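Local atomic coordinates of Peptide/nickel transport system substrate-binding protein (Listeria monocytogenes serotype 1/2a, PDB entry 5KZT), a protein that binds peptides and probably delivers them to a membrane transporter, as OppA-type substrate-binding proteins do. Residues A[31-34]-A[38-41]; A[50-55]-A[513-518]; A[322-327]-A[494-499]. All coordinates share one frame; numbering follows the deposited sequence.

Contact 1 of 3, residues A[31-34]-A[38-41]; sequences TKAD and GLNV
Leu-39 reaches from the first turn of helix 36-45 back over the loop that leads into that helix, in the peptide-binding fold of the OppA group of solute-binding proteins. Its side chain forks over the peptide link between Ala-33 and Asp-34, and each methyl takes a different residue. CD2 lies on the Ala-33 side, with Leu-39 CD2 3.6 Å from Ala-33 O and 4.0 Å from Ala-33 CB. CD1 lies further along the loop, where Leu-39 CD1 comes to 3.8 Å from the carbonyl carbon C of Asp-34. A first torsion of -71° sets CG beside the backbone N and opposite the carbonyl carbon, which swings the branch toward the incoming loop.

Ala-33 answers with its CB, which points at the helix. The helix offers Gly-38 there, with no side chain to push the two apart: Ala-33 CB stands 4.9 Å from Gly-38 CA. The N-H of Gly-38 is taken up by OD2 of Asp-35, so the start of the helix is tied to the residue just after the loop segment. Across the contact itself there is no hydrogen bond; it is all van der Waals packing, two of its three touching residues being buried.

Asp-34 meets Leu-39 with its backbone only; its CB points away from the helix, and OD2 is bonded to Thr-112 OG1 and Gln-445 NE2, which pin the carboxylate to other parts of the chain, while the backbone of Asp-34 hydrogen-bonds the bound peptide. Leu-39 also packs on a polar side chain of that ligand, so one leucine touches both the loop and its cargo. Along the loop, Asp-34 CA also lies 4.1 Å from Leu-39 CD1.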
loop_
_atom_site.group_PDB
_atom_site.type_symbol
_atom_site.label_atom_id
_atom_site.label_comp_id
_atom_site.label_asym_id
_atom_site.label_seq_id
_atom_site.Cartn_x
_atom_site.Cartn_y
_atom_site.Cartn_z
ATOM N N THR A 31 -12.291 2.564 -5.474
ATOM C CA THR A 31 -11.589 3.194 -6.582
ATOM C C THR A 31 -10.456 4.109 -6.127
ATOM O O THR A 31 -9.381 4.106 -6.719
ATOM C CB THR A 31 -12.552 3.999 -7.464
ATOM O OG1 THR A 31 -13.641 3.163 -7.865
ATOM C CG2 THR A 31 -11.834 4.511 -8.706
ATOM N N LYS A 32 -10.713 4.904 -5.089
ATOM C CA LYS A 32 -9.830 5.993 -4.703
ATOM C C LYS A 32 -8.818 5.605 -3.622
ATOM O O LYS A 32 -7.747 6.223 -3.550
ATOM C CB LYS A 32 -10.641 7.209 -4.246
ATOM C CG LYS A 32 -11.539 7.802 -5.309
ATOM C CD LYS A 32 -12.234 9.048 -4.786
ATOM C CE LYS A 32 -13.197 9.575 -5.812
ATOM N NZ LYS A 32 -13.948 10.733 -5.286
ATOM N N ALA A 33 -9.155 4.625 -2.777
ATOM C CA ALA A 33 -8.268 4.179 -1.702
ATOM C C ALA A 33 -6.918 3.720 -2.250
ATOM O O ALA A 33 -6.852 2.974 -3.238
ATOM C CB ALA A 33 -8.901 3.050 -0.894
ATOM N N ASP A 34 -5.852 4.183 -1.609
ATOM C CA ASP A 34 -4.494 3.756 -1.961
ATOM C C ASP A 34 -3.612 3.419 -0.763
ATOM O O ASP A 34 -2.400 3.286 -0.910
ATOM C CB ASP A 34 -3.803 4.820 -2.830
ATOM C CG ASP A 34 -3.592 6.144 -2.116
ATOM O OD1 ASP A 34 -3.713 6.252 -0.869
ATOM O OD2 ASP A 34 -3.279 7.115 -2.852
ATOM N N GLY A 38 -7.335 1.284 4.492
ATOM C CA GLY A 38 -8.517 1.281 3.676
ATOM C C GLY A 38 -8.612 0.129 2.684
ATOM O O GLY A 38 -9.689 -0.416 2.473
ATOM N N LEU A 39 -7.497 -0.249 2.067
ATOM C CA LEU A 39 -7.523 -1.367 1.100
ATOM C C LEU A 39 -7.796 -2.688 1.794
ATOM O O LEU A 39 -8.438 -3.574 1.225
ATOM C CB LEU A 39 -6.226 -1.452 0.304
ATOM C CG LEU A 39 -6.098 -0.292 -0.695
ATOM C CD1 LEU A 39 -4.674 -0.228 -1.192
ATOM C CD2 LEU A 39 -7.046 -0.397 -1.864
ATOM N N ASN A 40 -7.328 -2.813 3.024
ATOM C CA ASN A 40 -7.642 -4.001 3.838
ATOM C C ASN A 40 -9.130 -4.045 4.197
ATOM O O ASN A 40 -9.729 -5.104 4.111
ATOM C CB ASN A 40 -6.797 -4.028 5.096
ATOM C CG ASN A 40 -6.928 -5.337 5.858
ATOM O OD1 ASN A 40 -6.592 -6.407 5.345
ATOM N ND2 ASN A 40 -7.446 -5.256 7.076
ATOM N N VAL A 41 -9.729 -2.905 4.541
ATOM C CA VAL A 41 -11.194 -2.847 4.800
ATOM C C VAL A 41 -12.002 -3.308 3.579
ATOM O O VAL A 41 -12.797 -4.251 3.672
ATOM C CB VAL A 41 -11.662 -1.434 5.236
ATOM C CG1 VAL A 41 -13.190 -1.331 5.302
ATOM C CG2 VAL A 41 -11.079 -1.080 6.592
#

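Contact 2 of 3, residues A[50-55]-A[513-518]; sequences YALDKD and NPFGPD
Leu-52 pushes its isobutyl group into the bend formed by Asn-513, Pro-514 and Phe-515, and the apolar part of this contact is built round its CD2 methyl. A CH-pi contact comes first: Leu-52 CD2 sits over one face of the Phe-515 ring, 4.0 Å from the centroid and 24° off the normal, so it is displaced toward the rim, where CD2 approaches Phe-515 CE1 to 3.7 Å. Phe-515 holds its ring there with CG between the backbone N and the carbonyl carbon (chi1 51°). The same methyl touches Pro-514 CD, and Leu-52 CD2 is 3.5 Å from Phe-515 O, so ring, proline and backbone surround it on several sides. The other branch, CD1, merely grazes the ring.

The polar part centres on Asn-513. Its amide is gripped at both ends: Asn-513 ND2 donates to Pro-517 O at 3.0 Å, with the acceptor close to the amide plane, and also bonds Thr-520 OG1, while OD1 is bonded by NE2 of Gln-511. These partners fix the rotation of the amide and leave OD1 turned toward strand 50-52, where Asn-513 OD1 lies 3.7 Å from Leu-52 CB. Gln-511 NE2 bonds Leu-52 O as well, adding a direct tie to the strand.

Water provides the remaining bridge. Water 1 lies 2.8 Å from Asp-53 O and at the same distance from Asn-513 OD1. Within the bend, Asn-513 N donates to Asp-518 O at 2.8 Å, closing the turn on itself.

Over 450 residues separate the two segments in sequence. Such a return of the chain is consistent with the type II periplasmic-binding fold of OppA relatives, in which the N- and C-terminal parts of the chain build one lobe together.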
loop_
_atom_site.group_PDB
_atom_site.type_symbol
_atom_site.label_atom_id
_atom_site.label_comp_id
_atom_site.label_asym_id
_atom_site.label_seq_id
_atom_site.Cartn_x
_atom_site.Cartn_y
_atom_site.Cartn_z
ATOM N N TYR A 50 -11.023 -11.915 -9.201
ATOM C CA TYR A 50 -10.117 -12.866 -8.573
ATOM C C TYR A 50 -9.895 -12.418 -7.141
ATOM O O TYR A 50 -10.138 -11.273 -6.814
ATOM C CB TYR A 50 -8.775 -12.900 -9.303
ATOM C CG TYR A 50 -8.767 -13.711 -10.588
ATOM C CD1 TYR A 50 -9.418 -13.262 -11.731
ATOM C CD2 TYR A 50 -8.101 -14.943 -10.658
ATOM C CE1 TYR A 50 -9.414 -14.012 -12.904
ATOM C CE2 TYR A 50 -8.099 -15.686 -11.815
ATOM C CZ TYR A 50 -8.749 -15.211 -12.930
ATOM O OH TYR A 50 -8.740 -15.988 -14.057
ATOM N N ALA A 51 -9.436 -13.335 -6.309
ATOM C CA ALA A 51 -8.981 -13.023 -4.978
ATOM C C ALA A 51 -7.855 -14.004 -4.626
ATOM O O ALA A 51 -7.913 -15.172 -5.029
ATOM C CB ALA A 51 -10.149 -13.124 -4.005
ATOM N N LEU A 52 -6.832 -13.538 -3.902
ATOM C CA LEU A 52 -5.706 -14.397 -3.490
ATOM C C LEU A 52 -6.183 -15.547 -2.620
ATOM O O LEU A 52 -6.940 -15.338 -1.683
ATOM C CB LEU A 52 -4.627 -13.589 -2.739
ATOM C CG LEU A 52 -3.552 -12.969 -3.649
ATOM C CD1 LEU A 52 -4.140 -12.334 -4.887
ATOM C CD2 LEU A 52 -2.646 -12.002 -2.897
ATOM N N ASP A 53 -5.743 -16.755 -2.967
ATOM C CA ASP A 53 -6.042 -17.961 -2.220
ATOM C C ASP A 53 -5.024 -18.190 -1.090
ATOM O O ASP A 53 -4.122 -17.377 -0.864
ATOM C CB ASP A 53 -6.145 -19.181 -3.166
ATOM C CG ASP A 53 -4.795 -19.635 -3.734
ATOM O OD1 ASP A 53 -3.730 -19.200 -3.251
ATOM O OD2 ASP A 53 -4.813 -20.451 -4.680
ATOM N N LYS A 54 -5.178 -19.307 -0.385
ATOM C CA LYS A 54 -4.334 -19.610 0.764
ATOM C C LYS A 54 -2.837 -19.709 0.441
ATOM O O LYS A 54 -2.013 -19.528 1.324
ATOM C CB LYS A 54 -4.805 -20.903 1.449
ATOM C CG LYS A 54 -4.583 -22.173 0.641
ATOM C CD LYS A 54 -4.787 -23.396 1.534
ATOM C CE LYS A 54 -4.161 -24.639 0.942
ATOM N NZ LYS A 54 -4.971 -25.141 -0.189
ATOM N N ASP A 55 -2.488 -20.014 -0.805
ATOM C CA ASP A 55 -1.083 -20.030 -1.235
ATOM C C ASP A 55 -0.565 -18.736 -1.862
ATOM O O ASP A 55 0.562 -18.719 -2.373
ATOM C CB ASP A 55 -0.851 -21.199 -2.199
ATOM C CG ASP A 55 -1.031 -22.530 -1.532
ATOM O OD1 ASP A 55 -0.694 -22.656 -0.326
ATOM O OD2 ASP A 55 -1.507 -23.455 -2.223
ATOM N N ASN A 513 -1.938 -12.014 3.097
ATOM C CA ASN A 513 -1.624 -11.961 1.679
ATOM C C ASN A 513 -0.221 -11.439 1.429
ATOM O O ASN A 513 0.199 -10.486 2.085
ATOM C CB ASN A 513 -2.672 -11.115 0.984
ATOM C CG ASN A 513 -4.068 -11.712 1.139
ATOM O OD1 ASN A 513 -4.243 -12.907 0.921
ATOM N ND2 ASN A 513 -5.045 -10.907 1.529
ATOM N N PRO A 514 0.523 -12.062 0.480
ATOM C CA PRO A 514 1.885 -11.609 0.210
ATOM C C PRO A 514 1.975 -10.299 -0.569
ATOM O O PRO A 514 3.045 -9.732 -0.653
ATOM C CB PRO A 514 2.483 -12.749 -0.605
ATOM C CG PRO A 514 1.323 -13.372 -1.292
ATOM C CD PRO A 514 0.162 -13.241 -0.333
ATOM N N PHE A 515 0.872 -9.856 -1.165
ATOM C CA PHE A 515 0.814 -8.557 -1.843
ATOM C C PHE A 515 -0.656 -8.201 -1.941
ATOM O O PHE A 515 -1.529 -9.010 -1.589
ATOM C CB PHE A 515 1.486 -8.605 -3.228
ATOM C CG PHE A 515 1.003 -9.728 -4.112
ATOM C CD1 PHE A 515 -0.187 -9.608 -4.830
ATOM C CD2 PHE A 515 1.746 -10.901 -4.240
ATOM C CE1 PHE A 515 -0.645 -10.636 -5.640
ATOM C CE2 PHE A 515 1.311 -11.939 -5.056
ATOM C CZ PHE A 515 0.107 -11.812 -5.757
ATOM N N GLY A 516 -0.948 -6.995 -2.377
ATOM C CA GLY A 516 -2.321 -6.504 -2.331
ATOM C C GLY A 516 -2.806 -6.249 -0.905
ATOM O O GLY A 516 -1.996 -6.209 0.029
ATOM N N PRO A 517 -4.136 -6.067 -0.716
ATOM C CA PRO A 517 -4.687 -5.893 0.636
ATOM C C PRO A 517 -4.127 -6.916 1.632
ATOM O O PRO A 517 -4.008 -8.096 1.299
ATOM C CB PRO A 517 -6.185 -6.113 0.434
ATOM C CG PRO A 517 -6.439 -5.684 -0.985
ATOM C CD PRO A 517 -5.183 -6.001 -1.757
ATOM N N ASP A 518 -3.787 -6.462 2.831
ATOM C CA ASP A 518 -2.931 -7.238 3.738
ATOM C C ASP A 518 -3.497 -8.592 4.214
ATOM O O ASP A 518 -2.762 -9.580 4.280
ATOM C CB ASP A 518 -2.539 -6.385 4.935
ATOM C CG ASP A 518 -1.450 -5.357 4.592
ATOM O OD1 ASP A 518 -1.455 -4.768 3.484
ATOM O OD2 ASP A 518 -0.579 -5.119 5.445
HETATM O O HOH W 1 -2.818 -15.144 0.079
#

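Contact 3 of 3, residues A[322-327]-A[494-499]; sequences VPEGFT and LYQRST
The amide of Gln-496 and the carboxylate of Glu-324 meet with their planes 50° apart. At the nitrogen end of the amide, Gln-496 NE2 donates to Glu-324 OE2 at 3.0 Å; the bond is nearly straight (176°), lies in the amide plane and reaches OE2 on its anti side. The oxygen is approached otherwise: Glu-324 N donates to Gln-496 OE1 at 2.9 Å from above the carbonyl plane, 43° out of it. One glutamine thus pairs with both backbone and side chain of a single residue. Both side chains are extended beyond CG and run at about a right angle to each other; Glu-324 CB fills in against Gln-496 OE1 at 3.4 Å.

Other bonds fix the amide further. Gln-496 NE2 also donates to Pro-317 O, and Gln-496 OE1 lies 2.8 Å from water 2, which in turn reaches Glu-324 O at 3.1 Å. Glu-324 OE2 has a second, long and weak ionic partner in Lys-316 NZ.

Glu-324 occupies the first central position of a type II beta turn from Pro-323 to Phe-326, and Gly-325 follows with a positive phi. The turn packs against helix 336-340 through Glu-324 on Thr-337, and against strand 264-277 through Pro-323 on Thr-272. Strand 491-503 runs antiparallel to both 264-277 and 316-317, and next to Gln-496 in sequence Tyr-495 and Arg-497 hydrogen-bond the bound peptide. The glutamine thereby ties the loop between strand 316-317 and helix 336-340 to a strand that lines the peptide site.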
loop_
_atom_site.group_PDB
_atom_site.type_symbol
_atom_site.label_atom_id
_atom_site.label_comp_id
_atom_site.label_asym_id
_atom_site.label_seq_id
_atom_site.Cartn_x
_atom_site.Cartn_y
_atom_site.Cartn_z
ATOM N N VAL A 322 13.228 -1.947 -3.812
ATOM C CA VAL A 322 12.617 -3.260 -3.965
ATOM C C VAL A 322 13.089 -4.127 -2.792
ATOM O O VAL A 322 14.271 -4.162 -2.502
ATOM C CB VAL A 322 12.968 -3.903 -5.322
ATOM C CG1 VAL A 322 12.465 -5.345 -5.395
ATOM C CG2 VAL A 322 12.413 -3.057 -6.471
ATOM N N PRO A 323 12.153 -4.764 -2.070
ATOM C CA PRO A 323 12.534 -5.549 -0.905
ATOM C C PRO A 323 13.222 -6.867 -1.280
ATOM O O PRO A 323 12.941 -7.425 -2.336
ATOM C CB PRO A 323 11.206 -5.784 -0.185
ATOM C CG PRO A 323 10.192 -5.689 -1.258
ATOM C CD PRO A 323 10.692 -4.632 -2.179
ATOM N N GLU A 324 14.129 -7.324 -0.416
ATOM C CA GLU A 324 14.796 -8.619 -0.611
ATOM C C GLU A 324 13.777 -9.724 -0.455
ATOM O O GLU A 324 12.859 -9.602 0.335
ATOM C CB GLU A 324 15.874 -8.854 0.423
ATOM C CG GLU A 324 17.030 -7.885 0.391
ATOM C CD GLU A 324 18.095 -8.313 1.363
ATOM O OE1 GLU A 324 19.052 -9.005 0.932
ATOM O OE2 GLU A 324 17.938 -8.006 2.565
ATOM N N GLY A 325 13.954 -10.800 -1.205
ATOM C CA GLY A 325 13.151 -12.008 -1.058
ATOM C C GLY A 325 11.790 -11.964 -1.735
ATOM O O GLY A 325 10.970 -12.832 -1.485
ATOM N N PHE A 326 11.559 -10.976 -2.603
ATOM C CA PHE A 326 10.237 -10.731 -3.164
ATOM C C PHE A 326 10.080 -11.055 -4.658
ATOM O O PHE A 326 9.083 -11.649 -5.073
ATOM C CB PHE A 326 9.835 -9.266 -2.909
ATOM C CG PHE A 326 8.448 -8.939 -3.402
ATOM C CD1 PHE A 326 7.353 -9.603 -2.878
ATOM C CD2 PHE A 326 8.241 -7.999 -4.412
ATOM C CE1 PHE A 326 6.061 -9.326 -3.340
ATOM C CE2 PHE A 326 6.963 -7.724 -4.879
ATOM C CZ PHE A 326 5.880 -8.378 -4.340
ATOM N N THR A 327 11.044 -10.641 -5.464
ATOM C CA THR A 327 10.951 -10.763 -6.919
ATOM C C THR A 327 12.305 -11.222 -7.510
ATOM O O THR A 327 13.356 -10.822 -7.032
ATOM C CB THR A 327 10.482 -9.418 -7.510
ATOM O OG1 THR A 327 10.310 -9.549 -8.912
ATOM C CG2 THR A 327 11.465 -8.321 -7.245
ATOM N N LEU A 494 15.086 3.044 4.026
ATOM C CA LEU A 494 15.536 3.001 5.410
ATOM C C LEU A 494 15.457 1.582 5.938
ATOM O O LEU A 494 16.453 1.073 6.436
ATOM C CB LEU A 494 14.705 3.949 6.280
ATOM C CG LEU A 494 15.522 5.031 6.985
ATOM C CD1 LEU A 494 14.636 6.114 7.564
ATOM C CD2 LEU A 494 16.409 4.408 8.064
ATOM N N TYR A 495 14.282 0.957 5.833
ATOM C CA TYR A 495 14.093 -0.430 6.283
ATOM C C TYR A 495 13.081 -1.236 5.497
ATOM O O TYR A 495 12.178 -0.690 4.857
ATOM C CB TYR A 495 13.748 -0.462 7.775
ATOM C CG TYR A 495 12.396 0.119 8.199
ATOM C CD1 TYR A 495 12.262 1.461 8.553
ATOM C CD2 TYR A 495 11.272 -0.689 8.309
ATOM C CE1 TYR A 495 11.052 1.978 8.981
ATOM C CE2 TYR A 495 10.059 -0.180 8.739
ATOM C CZ TYR A 495 9.946 1.149 9.072
ATOM O OH TYR A 495 8.724 1.660 9.492
ATOM N N GLN A 496 13.261 -2.552 5.567
ATOM C CA GLN A 496 12.336 -3.520 5.010
ATOM C C GLN A 496 11.482 -3.959 6.183
ATOM O O GLN A 496 12.016 -4.450 7.193
ATOM C CB GLN A 496 13.084 -4.723 4.450
ATOM C CG GLN A 496 14.171 -4.374 3.454
ATOM C CD GLN A 496 14.929 -5.600 2.999
ATOM O OE1 GLN A 496 14.334 -6.496 2.385
ATOM N NE2 GLN A 496 16.234 -5.678 3.328
ATOM N N ARG A 497 10.175 -3.796 6.070
ATOM C CA ARG A 497 9.314 -3.887 7.246
ATOM C C ARG A 497 8.900 -5.310 7.597
ATOM O O ARG A 497 8.458 -6.070 6.737
ATOM C CB ARG A 497 8.069 -3.033 7.041
ATOM C CG ARG A 497 7.354 -2.634 8.319
ATOM C CD ARG A 497 6.006 -3.272 8.466
ATOM N NE ARG A 497 4.938 -2.678 7.672
ATOM C CZ ARG A 497 4.128 -1.666 8.041
ATOM N NH1 ARG A 497 3.189 -1.252 7.204
ATOM N NH2 ARG A 497 4.246 -1.034 9.207
ATOM N N SER A 498 9.075 -5.655 8.868
ATOM C CA SER A 498 8.340 -6.755 9.500
ATOM C C SER A 498 7.535 -6.173 10.657
ATOM O O SER A 498 7.842 -5.078 11.137
ATOM C CB SER A 498 9.285 -7.855 9.992
ATOM O OG SER A 498 9.770 -8.644 8.914
ATOM N N THR A 499 6.510 -6.911 11.095
ATOM C CA THR A 499 5.603 -6.460 12.140
ATOM C C THR A 499 5.500 -7.576 13.178
ATOM O O THR A 499 5.375 -8.751 12.822
ATOM C CB THR A 499 4.205 -6.129 11.574
ATOM O OG1 THR A 499 4.332 -5.192 10.498
ATOM C CG2 THR A 499 3.320 -5.526 12.642
HETATM O O HOH W 2 11.940 -7.847 2.755
#

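Contacts 1 and 2 follow one another along the chain and touch in space: Leu-39 O of contact 1 lies 3.5 Å from Pro-517 CB of contact 2, and their centres are 15 Å apart. Contact 3 is nested within the long chain loop that contact 2 closes; their centres are about 17 Å apart, yet Pro-514 O still meets Phe-326 CE1 at 4.1 Å. The 513-518 bend therefore touches both other contacts. Contacts 1 and 3 do not touch, their nearest atoms being about 11 Å apart, but both reach the bound peptide, contact 1 through Asp-34 and Leu-39, contact 3 through Tyr-495 and Arg-497.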